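Local coordinates for peptidase S15/CocE/NonD (PDB 4PF1), which is an aminopeptidase of the alpha/beta hydrolase fold, a serine peptidase that probably removes residues from the amino end of peptides, at residues I50-K55 with R73-F78; Y232-R237 with G242-S247; H281-P286 with K307-K312; G292-E297 with L341-D346. All coordinates share one frame; numbering follows the deposited sequence.

Contact 1: residues I50-K55 with R73-F78; sequences IILIPK and RRTLRF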
loop_
_atom_site.group_PDB
_atom_site.type_symbol
_atom_site.label_atom_id
_atom_site.label_comp_id
_atom_site.label_asym_id
_atom_site.label_seq_id
_atom_site.Cartn_x
_atom_site.Cartn_y
_atom_site.Cartn_z
ATOM N N ILE A 50 -4.583 -26.407 -28.487
ATOM C CA ILE A 50 -3.353 -26.458 -27.693
ATOM C C ILE A 50 -3.455 -27.609 -26.701
ATOM O O ILE A 50 -4.277 -27.563 -25.788
ATOM C CB ILE A 50 -3.073 -25.091 -26.984
ATOM C CG1 ILE A 50 -3.186 -23.870 -27.960
ATOM C CG2 ILE A 50 -1.745 -25.103 -26.206
ATOM C CD1 ILE A 50 -2.397 -23.970 -29.329
ATOM N N ILE A 51 -2.620 -28.640 -26.891
ATOM C CA ILE A 51 -2.616 -29.846 -26.063
ATOM C C ILE A 51 -1.367 -29.868 -25.162
ATOM O O ILE A 51 -0.237 -29.869 -25.660
ATOM C CB ILE A 51 -2.713 -31.119 -26.957
ATOM C CG1 ILE A 51 -3.907 -31.025 -27.940
ATOM C CG2 ILE A 51 -2.800 -32.393 -26.105
ATOM C CD1 ILE A 51 -3.643 -31.619 -29.328
ATOM N N LEU A 52 -1.582 -29.882 -23.839
ATOM C CA LEU A 52 -0.496 -29.908 -22.860
ATOM C C LEU A 52 -0.420 -31.290 -22.215
ATOM O O LEU A 52 -1.324 -31.688 -21.477
ATOM C CB LEU A 52 -0.671 -28.803 -21.793
ATOM C CG LEU A 52 -0.965 -27.382 -22.311
ATOM C CD1 LEU A 52 -1.335 -26.465 -21.176
ATOM C CD2 LEU A 52 0.220 -26.807 -23.090
ATOM N N ILE A 53 0.634 -32.042 -22.542
ATOM C CA ILE A 53 0.811 -33.395 -22.028
ATOM C C ILE A 53 1.938 -33.412 -20.994
ATOM O O ILE A 53 3.071 -33.064 -21.328
ATOM C CB ILE A 53 1.075 -34.424 -23.173
ATOM C CG1 ILE A 53 0.148 -34.183 -24.390
ATOM C CG2 ILE A 53 0.958 -35.865 -22.644
ATOM C CD1 ILE A 53 0.717 -34.633 -25.725
ATOM N N PRO A 54 1.661 -33.824 -19.735
ATOM C CA PRO A 54 2.747 -33.908 -18.742
ATOM C C PRO A 54 3.773 -34.959 -19.164
ATOM O O PRO A 54 3.391 -36.004 -19.683
ATOM C CB PRO A 54 2.020 -34.303 -17.444
ATOM C CG PRO A 54 0.567 -34.059 -17.709
ATOM C CD PRO A 54 0.375 -34.271 -19.167
ATOM N N LYS A 55 5.071 -34.664 -19.005
ATOM C CA LYS A 55 6.122 -35.595 -19.431
ATOM C C LYS A 55 6.136 -36.877 -18.582
ATOM O O LYS A 55 6.028 -36.814 -17.357
ATOM C CB LYS A 55 7.501 -34.920 -19.412
ATOM C CG LYS A 55 7.760 -34.050 -20.636
ATOM C CD LYS A 55 9.244 -33.953 -20.953
ATOM C CE LYS A 55 9.504 -33.219 -22.246
ATOM N NZ LYS A 55 9.623 -31.753 -22.041
ATOM N N ARG A 73 -2.741 -17.924 -25.277
ATOM C CA ARG A 73 -2.468 -17.041 -24.141
ATOM C C ARG A 73 -3.037 -17.640 -22.847
ATOM O O ARG A 73 -2.391 -17.538 -21.808
ATOM C CB ARG A 73 -3.008 -15.624 -24.376
ATOM C CG ARG A 73 -2.341 -14.580 -23.468
ATOM C CD ARG A 73 -2.865 -13.174 -23.690
ATOM N NE ARG A 73 -4.236 -13.012 -23.203
ATOM C CZ ARG A 73 -5.257 -12.628 -23.964
ATOM N NH1 ARG A 73 -5.070 -12.353 -25.251
ATOM N NH2 ARG A 73 -6.470 -12.506 -23.444
ATOM N N ARG A 74 -4.218 -18.305 -22.918
ATOM C CA ARG A 74 -4.829 -18.978 -21.750
ATOM C C ARG A 74 -3.888 -20.076 -21.205
ATOM O O ARG A 74 -3.799 -20.259 -19.992
ATOM C CB ARG A 74 -6.204 -19.593 -22.103
ATOM C CG ARG A 74 -7.259 -18.593 -22.618
ATOM C CD ARG A 74 -7.981 -17.835 -21.522
ATOM N NE ARG A 74 -8.800 -18.714 -20.688
ATOM C CZ ARG A 74 -8.607 -18.897 -19.386
ATOM N NH1 ARG A 74 -7.639 -18.244 -18.752
ATOM N NH2 ARG A 74 -9.390 -19.720 -18.702
ATOM N N THR A 75 -3.155 -20.763 -22.117
ATOM C CA THR A 75 -2.195 -21.826 -21.788
ATOM C C THR A 75 -0.782 -21.263 -21.521
ATOM O O THR A 75 0.204 -22.009 -21.589
ATOM C CB THR A 75 -2.147 -22.873 -22.903
ATOM O OG1 THR A 75 -1.922 -22.226 -24.158
ATOM C CG2 THR A 75 -3.389 -23.724 -22.952
ATOM N N LEU A 76 -0.690 -19.966 -21.189
ATOM C CA LEU A 76 0.575 -19.317 -20.860
ATOM C C LEU A 76 0.356 -18.229 -19.790
ATOM O O LEU A 76 0.726 -17.066 -19.995
ATOM C CB LEU A 76 1.259 -18.746 -22.124
ATOM C CG LEU A 76 2.777 -18.540 -22.017
ATOM C CD1 LEU A 76 3.535 -19.867 -22.148
ATOM C CD2 LEU A 76 3.261 -17.528 -23.036
ATOM N N ARG A 77 -0.245 -18.624 -18.632
ATOM C CA ARG A 77 -0.476 -17.735 -17.473
ATOM C C ARG A 77 0.841 -17.016 -17.139
ATOM O O ARG A 77 0.870 -15.797 -16.999
ATOM C CB ARG A 77 -0.989 -18.549 -16.270
ATOM C CG ARG A 77 -1.659 -17.701 -15.201
ATOM C CD ARG A 77 -1.763 -18.439 -13.879
ATOM N NE ARG A 77 -1.853 -17.500 -12.763
ATOM C CZ ARG A 77 -1.553 -17.800 -11.502
ATOM N NH1 ARG A 77 -1.147 -19.023 -11.182
ATOM N NH2 ARG A 77 -1.655 -16.879 -10.554
ATOM N N PHE A 78 1.937 -17.792 -17.116
ATOM C CA PHE A 78 3.312 -17.339 -16.989
ATOM C C PHE A 78 4.139 -18.053 -18.057
ATOM O O PHE A 78 3.821 -19.191 -18.405
ATOM C CB PHE A 78 3.856 -17.616 -15.571
ATOM C CG PHE A 78 3.148 -16.809 -14.507
ATOM C CD1 PHE A 78 3.496 -15.484 -14.271
ATOM C CD2 PHE A 78 2.088 -17.352 -13.788
ATOM C CE1 PHE A 78 2.812 -14.724 -13.317
ATOM C CE2 PHE A 78 1.404 -16.590 -12.838
ATOM C CZ PHE A 78 1.763 -15.277 -12.618
#
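T75, the first residue to leave helical geometry after the short helix 71-74, sits over the strand 46-54 with its CA 7.6 Å from that of I50, and no backbone bond joins the two segments. Its side chain drops between I50 and L52, two residues apart on the same face of the strand. The methyl CG2 of T75 lies 3.9 Å from L52 CD1 and 3.9 Å from I50 CG2, while OG1 packs against I50 CG2 at 3.5 Å. I50 offers this branch because CG2 is anti to its own backbone N; CG1 carries CD1 away from the threonine. With chi1 at 52°, T75 OG1 stands between its backbone N and carbonyl carbon and bonds back to A71 O, so the buried hydroxyl is satisfied within the helix while the methyl touches both aliphatic side chains. A glycine in place of T75 would probably leave a gap over I50 and L52 and deprive A71 O of its hydroxyl partner. Y103 of the adjoining strand 100-105 also touches T75, and L83 of helix 83-86 covers L52. The contact packs the end of helix 71-74 on strand 46-54 of the mixed sheet, near its 32-40 edge, in the alpha/beta hydrolase fold.

Contact 2: residues Y232-R237 with G242-S247; sequences YDAYLR and GAMAAS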
loop_
_atom_site.group_PDB
_atom_site.type_symbol
_atom_site.label_atom_id
_atom_site.label_comp_id
_atom_site.label_asym_id
_atom_site.label_seq_id
_atom_site.Cartn_x
_atom_site.Cartn_y
_atom_site.Cartn_z
ATOM N N TYR A 232 -18.868 7.261 -16.422
ATOM C CA TYR A 232 -20.140 7.906 -16.067
ATOM C C TYR A 232 -20.357 9.137 -16.953
ATOM O O TYR A 232 -21.401 9.262 -17.591
ATOM C CB TYR A 232 -20.138 8.295 -14.575
ATOM C CG TYR A 232 -21.408 8.976 -14.102
ATOM C CD1 TYR A 232 -21.619 10.335 -14.326
ATOM C CD2 TYR A 232 -22.374 8.276 -13.384
ATOM C CE1 TYR A 232 -22.776 10.972 -13.882
ATOM C CE2 TYR A 232 -23.528 8.907 -12.918
ATOM C CZ TYR A 232 -23.729 10.254 -13.177
ATOM O OH TYR A 232 -24.861 10.888 -12.732
ATOM N N ASP A 233 -19.334 10.011 -17.026
ATOM C CA ASP A 233 -19.327 11.219 -17.835
ATOM C C ASP A 233 -19.467 10.899 -19.327
ATOM O O ASP A 233 -20.306 11.498 -20.003
ATOM C CB ASP A 233 -18.031 12.002 -17.584
ATOM C CG ASP A 233 -18.267 13.417 -17.127
ATOM O OD1 ASP A 233 -18.535 14.280 -17.989
ATOM O OD2 ASP A 233 -18.186 13.666 -15.907
ATOM N N ALA A 234 -18.673 9.927 -19.825
ATOM C CA ALA A 234 -18.649 9.512 -21.236
ATOM C C ALA A 234 -20.012 9.016 -21.736
ATOM O O ALA A 234 -20.489 9.501 -22.760
ATOM C CB ALA A 234 -17.594 8.432 -21.449
ATOM N N TYR A 235 -20.641 8.067 -21.010
ATOM C CA TYR A 235 -21.923 7.478 -21.404
ATOM C C TYR A 235 -23.097 8.473 -21.261
ATOM O O TYR A 235 -24.024 8.427 -22.075
ATOM C CB TYR A 235 -22.190 6.177 -20.625
ATOM C CG TYR A 235 -21.382 5.002 -21.143
ATOM C CD1 TYR A 235 -20.092 4.759 -20.680
ATOM C CD2 TYR A 235 -21.895 4.152 -22.121
ATOM C CE1 TYR A 235 -19.333 3.696 -21.171
ATOM C CE2 TYR A 235 -21.150 3.075 -22.609
ATOM C CZ TYR A 235 -19.867 2.855 -22.133
ATOM O OH TYR A 235 -19.111 1.811 -22.616
ATOM N N LEU A 236 -23.035 9.394 -20.270
ATOM C CA LEU A 236 -24.073 10.419 -20.073
ATOM C C LEU A 236 -24.063 11.446 -21.218
ATOM O O LEU A 236 -25.132 11.836 -21.692
ATOM C CB LEU A 236 -23.906 11.125 -18.710
ATOM C CG LEU A 236 -25.033 12.089 -18.267
ATOM C CD1 LEU A 236 -26.385 11.375 -18.171
ATOM C CD2 LEU A 236 -24.693 12.747 -16.931
ATOM N N ARG A 237 -22.855 11.856 -21.675
ATOM C CA ARG A 237 -22.688 12.812 -22.780
ATOM C C ARG A 237 -23.180 12.221 -24.103
ATOM O O ARG A 237 -23.696 12.960 -24.940
ATOM C CB ARG A 237 -21.226 13.258 -22.913
ATOM C CG ARG A 237 -20.797 14.255 -21.842
ATOM C CD ARG A 237 -19.390 14.747 -22.095
ATOM N NE ARG A 237 -18.697 15.102 -20.857
ATOM C CZ ARG A 237 -17.416 15.455 -20.796
ATOM N NH1 ARG A 237 -16.680 15.506 -21.900
ATOM N NH2 ARG A 237 -16.861 15.759 -19.630
ATOM N N GLY A 242 -26.963 3.669 -28.303
ATOM C CA GLY A 242 -26.837 3.735 -29.756
ATOM C C GLY A 242 -25.822 4.758 -30.226
ATOM O O GLY A 242 -25.017 4.467 -31.114
ATOM N N ALA A 243 -25.836 5.966 -29.618
ATOM C CA ALA A 243 -24.892 7.034 -29.966
ATOM C C ALA A 243 -23.475 6.692 -29.504
ATOM O O ALA A 243 -22.513 7.163 -30.104
ATOM C CB ALA A 243 -25.336 8.357 -29.369
ATOM N N MET A 244 -23.343 5.866 -28.443
ATOM C CA MET A 244 -22.035 5.424 -27.962
ATOM C C MET A 244 -21.444 4.411 -28.948
ATOM O O MET A 244 -20.255 4.484 -29.264
ATOM C CB MET A 244 -22.130 4.827 -26.547
ATOM C CG MET A 244 -20.773 4.630 -25.883
ATOM S SD MET A 244 -19.988 6.179 -25.366
ATOM C CE MET A 244 -18.505 5.555 -24.664
ATOM N N ALA A 245 -22.289 3.491 -29.460
ATOM C CA ALA A 245 -21.886 2.481 -30.436
ATOM C C ALA A 245 -21.563 3.127 -31.793
ATOM O O ALA A 245 -20.587 2.740 -32.434
ATOM C CB ALA A 245 -22.979 1.437 -30.591
ATOM N N ALA A 246 -22.358 4.137 -32.201
ATOM C CA ALA A 246 -22.145 4.873 -33.452
ATOM C C ALA A 246 -20.874 5.729 -33.389
ATOM O O ALA A 246 -20.213 5.889 -34.413
ATOM C CB ALA A 246 -23.349 5.748 -33.764
ATOM N N SER A 247 -20.511 6.251 -32.186
ATOM C CA SER A 247 -19.294 7.066 -32.002
ATOM C C SER A 247 -18.013 6.220 -32.198
ATOM O O SER A 247 -16.945 6.777 -32.456
ATOM C CB SER A 247 -19.285 7.740 -30.628
ATOM O OG SER A 247 -19.072 6.817 -29.573
#
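Met-aromatic packing of M244 on Y235 joins two consecutive short helices, 231-238 and 241-247, in the helical region inserted between strands 178-184 and 287-292 of the alpha/beta hydrolase core. Beginning at G242, the second helix holds its regular bonds, with A246 N to G242 O and S247 N to A243 O. M244 then carries the contact, its CA 6.9 Å from that of Y235. Its CG is anti to the backbone N (chi1 -168°), which sends the chain toward the other helix; a bend at chi2 folds the thioether over the tyrosine. M244 CG lies above the ring plane near Y235 CE2, 3.6 Å from it, while M244 SD is over the face, 4.4 Å from the Y235 ring centroid. M244 CE makes a CH-pi contact 4.0 Å from the Y235 ring centroid, 14° off its normal, and reaches A234 CB at 4.4 Å. Without the ring, as with an alanine at Y235, the thioether of M244 would lose the face it lies on and is likely to be freer to turn. L208 of helix 204-215 and W224 also touch M244, and F581 packs on Y235. At S247, OG donates to M244 O at 2.6 Å, a bond back into its own helix.

Contact 3: residues H281-P286 with K307-K312; sequences HPLTVP and KVLAPK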
loop_
_atom_site.group_PDB
_atom_site.type_symbol
_atom_site.label_atom_id
_atom_site.label_comp_id
_atom_site.label_asym_id
_atom_site.label_seq_id
_atom_site.Cartn_x
_atom_site.Cartn_y
_atom_site.Cartn_z
ATOM N N HIS A 281 -33.472 -31.250 -23.986
ATOM C CA HIS A 281 -32.511 -32.260 -24.437
ATOM C C HIS A 281 -32.239 -33.305 -23.342
ATOM O O HIS A 281 -32.372 -32.986 -22.160
ATOM C CB HIS A 281 -31.199 -31.595 -24.874
ATOM C CG HIS A 281 -31.285 -30.941 -26.214
ATOM N ND1 HIS A 281 -31.001 -31.638 -27.376
ATOM C CD2 HIS A 281 -31.651 -29.679 -26.538
ATOM C CE1 HIS A 281 -31.183 -30.777 -28.363
ATOM N NE2 HIS A 281 -31.578 -29.585 -27.906
ATOM N N PRO A 282 -31.844 -34.557 -23.699
ATOM C CA PRO A 282 -31.569 -35.557 -22.653
ATOM C C PRO A 282 -30.376 -35.175 -21.777
ATOM O O PRO A 282 -29.387 -34.619 -22.265
ATOM C CB PRO A 282 -31.285 -36.841 -23.446
ATOM C CG PRO A 282 -31.824 -36.588 -24.815
ATOM C CD PRO A 282 -31.652 -35.130 -25.047
ATOM N N LEU A 283 -30.498 -35.444 -20.473
ATOM C CA LEU A 283 -29.461 -35.198 -19.480
ATOM C C LEU A 283 -28.772 -36.530 -19.184
ATOM O O LEU A 283 -29.351 -37.390 -18.515
ATOM C CB LEU A 283 -30.099 -34.580 -18.223
ATOM C CG LEU A 283 -29.200 -34.346 -17.015
ATOM C CD1 LEU A 283 -28.505 -32.994 -17.096
ATOM C CD2 LEU A 283 -30.001 -34.443 -15.747
ATOM N N THR A 284 -27.576 -36.737 -19.764
ATOM C CA THR A 284 -26.835 -38.001 -19.638
ATOM C C THR A 284 -25.445 -37.809 -19.018
ATOM O O THR A 284 -24.918 -38.739 -18.405
ATOM C CB THR A 284 -26.693 -38.676 -21.017
ATOM O OG1 THR A 284 -26.060 -37.769 -21.923
ATOM C CG2 THR A 284 -28.035 -39.148 -21.590
ATOM N N VAL A 285 -24.843 -36.626 -19.215
ATOM C CA VAL A 285 -23.492 -36.309 -18.742
ATOM C C VAL A 285 -23.533 -35.773 -17.292
ATOM O O VAL A 285 -24.273 -34.821 -17.020
ATOM C CB VAL A 285 -22.793 -35.295 -19.703
ATOM C CG1 VAL A 285 -21.348 -35.029 -19.282
ATOM C CG2 VAL A 285 -22.851 -35.778 -21.153
ATOM N N PRO A 286 -22.717 -36.344 -16.361
ATOM C CA PRO A 286 -22.670 -35.801 -14.988
ATOM C C PRO A 286 -22.218 -34.340 -14.992
ATOM O O PRO A 286 -21.266 -33.987 -15.692
ATOM C CB PRO A 286 -21.655 -36.707 -14.278
ATOM C CG PRO A 286 -21.577 -37.935 -15.119
ATOM C CD PRO A 286 -21.789 -37.479 -16.518
ATOM N N LYS A 307 -32.173 -25.384 -11.190
ATOM C CA LYS A 307 -33.637 -25.367 -11.072
ATOM C C LYS A 307 -34.328 -26.161 -12.196
ATOM O O LYS A 307 -35.296 -26.873 -11.925
ATOM C CB LYS A 307 -34.164 -23.919 -11.044
ATOM C CG LYS A 307 -35.662 -23.808 -10.719
ATOM C CD LYS A 307 -36.137 -22.358 -10.537
ATOM C CE LYS A 307 -36.376 -21.616 -11.838
ATOM N NZ LYS A 307 -37.465 -22.221 -12.656
ATOM N N VAL A 308 -33.830 -26.049 -13.439
ATOM C CA VAL A 308 -34.447 -26.721 -14.588
ATOM C C VAL A 308 -33.907 -28.161 -14.787
ATOM O O VAL A 308 -34.633 -29.007 -15.312
ATOM C CB VAL A 308 -34.332 -25.887 -15.901
ATOM C CG1 VAL A 308 -34.901 -24.481 -15.718
ATOM C CG2 VAL A 308 -32.892 -25.826 -16.413
ATOM N N LEU A 309 -32.649 -28.435 -14.380
ATOM C CA LEU A 309 -32.031 -29.747 -14.604
ATOM C C LEU A 309 -32.184 -30.711 -13.412
ATOM O O LEU A 309 -32.067 -31.922 -13.609
ATOM C CB LEU A 309 -30.545 -29.604 -14.994
ATOM C CG LEU A 309 -30.252 -28.851 -16.313
ATOM C CD1 LEU A 309 -28.771 -28.591 -16.474
ATOM C CD2 LEU A 309 -30.795 -29.605 -17.529
ATOM N N ALA A 310 -32.469 -30.189 -12.193
ATOM C CA ALA A 310 -32.676 -31.027 -10.998
ATOM C C ALA A 310 -33.926 -31.936 -11.123
ATOM O O ALA A 310 -33.812 -33.109 -10.777
ATOM C CB ALA A 310 -32.776 -30.173 -9.744
ATOM N N PRO A 311 -35.110 -31.469 -11.634
ATOM C CA PRO A 311 -36.259 -32.392 -11.754
ATOM C C PRO A 311 -36.040 -33.481 -12.813
ATOM O O PRO A 311 -36.652 -34.547 -12.726
ATOM C CB PRO A 311 -37.422 -31.471 -12.127
ATOM C CG PRO A 311 -36.795 -30.301 -12.757
ATOM C CD PRO A 311 -35.469 -30.110 -12.095
ATOM N N LYS A 312 -35.145 -33.222 -13.794
ATOM C CA LYS A 312 -34.779 -34.184 -14.841
ATOM C C LYS A 312 -33.920 -35.320 -14.260
ATOM O O LYS A 312 -33.821 -36.389 -14.864
ATOM C CB LYS A 312 -34.029 -33.481 -15.981
ATOM C CG LYS A 312 -34.931 -32.661 -16.897
ATOM C CD LYS A 312 -34.133 -31.913 -17.966
ATOM C CE LYS A 312 -33.757 -32.780 -19.150
ATOM N NZ LYS A 312 -34.924 -33.058 -20.030
#
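L283 rests against both L309 and K312, joining the loop that enters strand 287-292 to the end of helix 301-309, which follows that strand in the beta-alpha-beta crossover to the parallel strand 319-324 of the alpha/beta hydrolase sheet. The leucine points across at the second segment with CG anti to its backbone N (chi1 175°), and its two methyls divide the work. L283 CD1 meets L309 CD2 at 4.1 Å, the two leucines crossing at a slant. L283 CD2 turns instead to the backbone and lies 3.9 Å from L309 O and 4.1 Å from K312 CB. V319 of strand 319-324 touches both leucines, so the pair is packed against the sheet as well as against each other, and L278 of helix 274-279 adds to the cover of L309.

K312 also points toward the loop, but it reaches past the leucine. Bends at chi3 and chi4 carry the K312 chain across L283, with K312 CE 4.2 Å from L283 CB, and direct the amino group toward two backbone carbonyls, A279 O at the end of helix 274-279 and H281 O in the loop just after it. A279 O is the stronger partner. The positive charge is thus likely to be favoured by the carbonyl dipoles. The H281 bond is weak, K312 NZ to H281 O 3.3 Å, with K312 CE just as near to that oxygen at 3.3 Å.

Contact 4: residues G292-E297 with L341-D346; sequences GLFDQE and LQFEGD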
loop_
_atom_site.group_PDB
_atom_site.type_symbol
_atom_site.label_atom_id
_atom_site.label_comp_id
_atom_site.label_asym_id
_atom_site.label_seq_id
_atom_site.Cartn_x
_atom_site.Cartn_y
_atom_site.Cartn_z
ATOM N N GLY A 292 -21.541 -18.476 -8.156
ATOM C CA GLY A 292 -21.050 -17.538 -7.157
ATOM C C GLY A 292 -22.126 -16.594 -6.673
ATOM O O GLY A 292 -22.883 -16.044 -7.482
ATOM N N LEU A 293 -22.186 -16.379 -5.349
ATOM C CA LEU A 293 -23.161 -15.487 -4.701
ATOM C C LEU A 293 -22.988 -14.024 -5.126
ATOM O O LEU A 293 -23.969 -13.280 -5.162
ATOM C CB LEU A 293 -23.050 -15.580 -3.160
ATOM C CG LEU A 293 -23.641 -16.833 -2.487
ATOM C CD1 LEU A 293 -23.190 -16.930 -1.035
ATOM C CD2 LEU A 293 -25.170 -16.828 -2.541
ATOM N N PHE A 294 -21.748 -13.609 -5.424
ATOM C CA PHE A 294 -21.456 -12.218 -5.764
ATOM C C PHE A 294 -20.905 -12.073 -7.195
ATOM O O PHE A 294 -20.155 -11.135 -7.481
ATOM C CB PHE A 294 -20.484 -11.618 -4.724
ATOM C CG PHE A 294 -20.894 -11.862 -3.287
ATOM C CD1 PHE A 294 -22.050 -11.286 -2.767
ATOM C CD2 PHE A 294 -20.140 -12.691 -2.462
ATOM C CE1 PHE A 294 -22.438 -11.529 -1.445
ATOM C CE2 PHE A 294 -20.520 -12.919 -1.135
ATOM C CZ PHE A 294 -21.669 -12.341 -0.636
ATOM N N ASP A 295 -21.330 -12.970 -8.098
ATOM C CA ASP A 295 -20.943 -12.959 -9.505
ATOM C C ASP A 295 -21.484 -11.694 -10.197
ATOM O O ASP A 295 -22.684 -11.588 -10.443
ATOM C CB ASP A 295 -21.458 -14.228 -10.207
ATOM C CG ASP A 295 -20.767 -14.526 -11.519
ATOM O OD1 ASP A 295 -20.694 -13.619 -12.373
ATOM O OD2 ASP A 295 -20.285 -15.652 -11.685
ATOM N N GLN A 296 -20.582 -10.741 -10.515
ATOM C CA GLN A 296 -20.925 -9.451 -11.124
ATOM C C GLN A 296 -21.182 -9.549 -12.650
ATOM O O GLN A 296 -21.443 -8.523 -13.292
ATOM C CB GLN A 296 -19.820 -8.411 -10.815
ATOM C CG GLN A 296 -18.519 -8.555 -11.644
ATOM C CD GLN A 296 -17.559 -9.645 -11.200
ATOM O OE1 GLN A 296 -17.847 -10.463 -10.321
ATOM N NE2 GLN A 296 -16.392 -9.696 -11.836
ATOM N N GLU A 297 -21.138 -10.770 -13.227
ATOM C CA GLU A 297 -21.339 -10.929 -14.664
ATOM C C GLU A 297 -22.438 -11.938 -15.011
ATOM O O GLU A 297 -23.258 -11.648 -15.885
ATOM C CB GLU A 297 -20.023 -11.309 -15.357
ATOM C CG GLU A 297 -19.030 -10.154 -15.416
ATOM C CD GLU A 297 -17.811 -10.331 -16.300
ATOM O OE1 GLU A 297 -16.917 -9.455 -16.247
ATOM O OE2 GLU A 297 -17.755 -11.322 -17.063
ATOM N N LEU A 341 -15.045 -8.264 2.966
ATOM C CA LEU A 341 -15.521 -9.546 3.497
ATOM C C LEU A 341 -14.414 -10.581 3.530
ATOM O O LEU A 341 -13.732 -10.774 2.529
ATOM C CB LEU A 341 -16.715 -10.090 2.687
ATOM C CG LEU A 341 -17.903 -9.150 2.441
ATOM C CD1 LEU A 341 -19.006 -9.874 1.713
ATOM C CD2 LEU A 341 -18.446 -8.577 3.744
ATOM N N GLN A 342 -14.255 -11.265 4.675
ATOM C CA GLN A 342 -13.240 -12.303 4.859
ATOM C C GLN A 342 -13.900 -13.655 5.102
ATOM O O GLN A 342 -14.757 -13.783 5.979
ATOM C CB GLN A 342 -12.287 -11.939 6.002
ATOM C CG GLN A 342 -11.386 -10.754 5.667
ATOM C CD GLN A 342 -10.589 -10.288 6.854
ATOM O OE1 GLN A 342 -11.134 -9.804 7.850
ATOM N NE2 GLN A 342 -9.274 -10.383 6.754
ATOM N N PHE A 343 -13.528 -14.654 4.288
ATOM C CA PHE A 343 -14.102 -15.997 4.357
ATOM C C PHE A 343 -13.144 -16.955 5.078
ATOM O O PHE A 343 -11.974 -16.617 5.284
ATOM C CB PHE A 343 -14.463 -16.502 2.939
ATOM C CG PHE A 343 -15.227 -15.490 2.102
ATOM C CD1 PHE A 343 -16.397 -14.902 2.583
ATOM C CD2 PHE A 343 -14.768 -15.114 0.844
ATOM C CE1 PHE A 343 -17.083 -13.947 1.824
ATOM C CE2 PHE A 343 -15.457 -14.159 0.086
ATOM C CZ PHE A 343 -16.615 -13.590 0.577
ATOM N N GLU A 344 -13.653 -18.116 5.521
ATOM C CA GLU A 344 -12.847 -19.071 6.279
ATOM C C GLU A 344 -11.935 -19.887 5.353
ATOM O O GLU A 344 -12.303 -20.975 4.901
ATOM C CB GLU A 344 -13.732 -19.979 7.149
ATOM C CG GLU A 344 -14.164 -19.326 8.451
ATOM C CD GLU A 344 -13.055 -19.153 9.473
ATOM O OE1 GLU A 344 -12.715 -20.145 10.156
ATOM O OE2 GLU A 344 -12.525 -18.024 9.589
ATOM N N GLY A 345 -10.757 -19.329 5.077
ATOM C CA GLY A 345 -9.746 -19.942 4.226
ATOM C C GLY A 345 -10.004 -19.743 2.749
ATOM O O GLY A 345 -10.948 -19.041 2.366
ATOM N N ASP A 346 -9.164 -20.363 1.905
ATOM C CA ASP A 346 -9.315 -20.296 0.454
ATOM C C ASP A 346 -10.455 -21.228 0.020
ATOM O O ASP A 346 -10.227 -22.408 -0.260
ATOM C CB ASP A 346 -7.979 -20.639 -0.258
ATOM C CG ASP A 346 -8.045 -20.660 -1.778
ATOM O OD1 ASP A 346 -9.067 -20.206 -2.336
ATOM O OD2 ASP A 346 -7.086 -21.150 -2.404
#
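F294 reaches across to L341 and F343, two residues apart on the far segment, from a type I beta turn that starts at G292, where strand 287-292 ends. L293, next in the turn, lays its CB 4.1 Å above the plane of the F294 ring, over its centre. F294 itself points at the far segment, and its CZ is 4.3 Å from L341 CD1. The neighbouring ring atom F294 CE2 meets F343 CZ at the same 4.3 Å, a loose and oblique approach rather than a stack. L338, from the hairpin partner 337-338 of strand 341-342, touches both phenylalanines and fills in this small apolar cluster. The turn is the loop after a core strand of the alpha/beta hydrolase fold that bears the acidic residue. D295 here is probably the acid of a Ser-His-Asp triad with S161 and H328: its OD2 bonds to H328 ND1, while D295 OD1 takes E297 N at 3.0 Å in an Asx turn, nearly along the C-O axis, and also D298 N. Q296 OE1 accepts from H328 N, a second bond to the histidine, which probably helps to position it.

How the contacts relate
Contact 4 lies nearest the centre of the chain, about 13 Å from it, and alone contains a residue of the probable triad, D295; glycerol, probably from the crystallisation liquor, is also bound there. Contact 3 is tied to it through the sequence: their segments alternate, the 281-286 loop leading through strand 287-292 into the 292-297 turn, although their centres are about 27 Å apart. Contact 1 is at the far part of the same sheet, about 28 Å from contact 4 between centres; both reach the second subunit. Contact 2 belongs to the inserted helices, about 42 Å from contact 3 between centres, across the chain's centre; it meets the third subunit. None of the four touches another.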